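Local coordinates for response regulator aspartate phosphatase I (Bacillus subtilis subsp. subtilis, PDB 4I1A), which dephosphorylates the sporulation phosphotransferase Spo0F and activates excision and transfer of the mobile element ICEBs1 by inactivating its repressor ImmR, at residues L262-T265 / L266-T270. Residues are numbered along the deposited sequence; the frame is centred on the assembly and turned at random.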
loop_
_atom_site.group_PDB
_atom_site.type_symbol
_atom_site.label_atom_id
_atom_site.label_comp_id
_atom_site.label_asym_id
_atom_site.label_seq_id
_atom_site.Cartn_x
_atom_site.Cartn_y
_atom_site.Cartn_z
ATOM N N LEU A 262 -2.657 -6.475 10.290
ATOM C CA LEU A 262 -3.653 -7.518 10.479
ATOM C C LEU A 262 -4.995 -7.077 9.906
ATOM O O LEU A 262 -5.666 -7.836 9.215
ATOM C CB LEU A 262 -3.792 -7.828 11.965
ATOM C CG LEU A 262 -4.792 -8.898 12.385
ATOM C CD1 LEU A 262 -4.619 -10.126 11.528
ATOM C CD2 LEU A 262 -4.580 -9.256 13.857
ATOM N N THR A 263 -5.372 -5.832 10.171
ATOM C CA THR A 263 -6.681 -5.343 9.754
ATOM C C THR A 263 -6.811 -5.278 8.228
ATOM O O THR A 263 -7.819 -5.700 7.651
ATOM C CB THR A 263 -6.982 -3.960 10.374
ATOM O OG1 THR A 263 -6.890 -4.048 11.807
ATOM C CG2 THR A 263 -8.373 -3.514 9.988
ATOM N N LYS A 264 -5.776 -4.749 7.585
ATOM C CA LYS A 264 -5.749 -4.563 6.142
ATOM C C LYS A 264 -5.761 -5.911 5.409
ATOM O O LYS A 264 -6.410 -6.075 4.377
ATOM C CB LYS A 264 -4.506 -3.745 5.779
ATOM C CG LYS A 264 -4.083 -3.828 4.332
ATOM C CD LYS A 264 -3.018 -2.798 4.000
ATOM C CE LYS A 264 -2.845 -2.675 2.481
ATOM N NZ LYS A 264 -1.681 -1.833 2.068
ATOM N N THR A 265 -5.034 -6.873 5.960
ATOM C CA THR A 265 -5.007 -8.235 5.449
ATOM C C THR A 265 -6.386 -8.912 5.561
ATOM O O THR A 265 -6.812 -9.613 4.644
ATOM C CB THR A 265 -3.958 -9.059 6.235
ATOM O OG1 THR A 265 -2.690 -8.407 6.143
ATOM C CG2 THR A 265 -3.838 -10.495 5.718
ATOM N N LEU A 266 -7.076 -8.721 6.684
ATOM C CA LEU A 266 -8.410 -9.307 6.845
ATOM C C LEU A 266 -9.392 -8.614 5.919
ATOM O O LEU A 266 -10.317 -9.228 5.381
ATOM C CB LEU A 266 -8.899 -9.216 8.299
ATOM C CG LEU A 266 -8.282 -10.245 9.249
ATOM C CD1 LEU A 266 -8.376 -9.763 10.694
ATOM C CD2 LEU A 266 -8.951 -11.624 9.067
ATOM N N PHE A 267 -9.183 -7.324 5.725
ATOM C CA PHE A 267 -10.056 -6.579 4.846
ATOM C C PHE A 267 -9.943 -7.114 3.423
ATOM O O PHE A 267 -10.953 -7.457 2.790
ATOM C CB PHE A 267 -9.742 -5.080 4.900
ATOM C CG PHE A 267 -10.515 -4.281 3.895
ATOM C CD1 PHE A 267 -11.790 -3.819 4.199
ATOM C CD2 PHE A 267 -9.994 -4.030 2.624
ATOM C CE1 PHE A 267 -12.526 -3.102 3.269
ATOM C CE2 PHE A 267 -10.728 -3.317 1.684
ATOM C CZ PHE A 267 -11.994 -2.848 2.009
ATOM N N THR A 268 -8.707 -7.187 2.937
ATOM C CA THR A 268 -8.414 -7.658 1.582
ATOM C C THR A 268 -8.902 -9.092 1.390
ATOM O O THR A 268 -9.472 -9.437 0.352
ATOM C CB THR A 268 -6.895 -7.558 1.282
ATOM O OG1 THR A 268 -6.425 -6.266 1.685
ATOM C CG2 THR A 268 -6.592 -7.766 -0.222
ATOM N N LEU A 269 -8.692 -9.920 2.407
ATOM C CA LEU A 269 -9.163 -11.298 2.390
ATOM C C LEU A 269 -10.688 -11.341 2.263
ATOM O O LEU A 269 -11.228 -12.082 1.438
ATOM C CB LEU A 269 -8.703 -12.018 3.660
ATOM C CG LEU A 269 -8.835 -13.540 3.754
ATOM C CD1 LEU A 269 -8.358 -14.229 2.485
ATOM C CD2 LEU A 269 -8.046 -14.046 4.948
ATOM N N THR A 270 -11.373 -10.532 3.067
ATOM C CA THR A 270 -12.828 -10.478 3.039
ATOM C C THR A 270 -13.311 -10.111 1.647
ATOM O O THR A 270 -14.210 -10.748 1.081
ATOM C CB THR A 270 -13.380 -9.409 4.017
ATOM O OG1 THR A 270 -12.925 -9.680 5.348
ATOM C CG2 THR A 270 -14.905 -9.388 3.990
#
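T268 grips the carbonyl oxygen of K264 twice, with T268 N at 2.9 Å from K264 O in a nearly straight bond (168°) and T268 OG1 at 2.7 Å from the same oxygen. The two donors come in from opposite faces of the carbonyl plane. With OG1 beside its own backbone N and anti to the carbonyl carbon (chi1 -47°), the hydroxyl is turned back along the helix to the preceding turn. A valine in its place lacks the hydroxyl and would probably leave K264 O held from T268 by the backbone N-H only. T265 and T270 fold back too, T265 OG1 bonding to F261 O and T270 OG1 to L266 O at 2.6 Å.

The tightly packed flank is apolar: L262 and L266 lie side by side, L262 CD1 meeting L266 CD1 at 3.9 Å, and both touch L251 of helix 240-257. By contrast, K264 and T268 are partly exposed, the lysine chain running out extended past I232 and Y301. F267 meets F305 edge-to-face. Successive i to i+4 bonds, with threonine hydroxyls bonded to the carbonyl four residues earlier, mark a regular alpha-helix packed among its neighbours in the all-helical tetratricopeptide-repeat domain of a Rap protein.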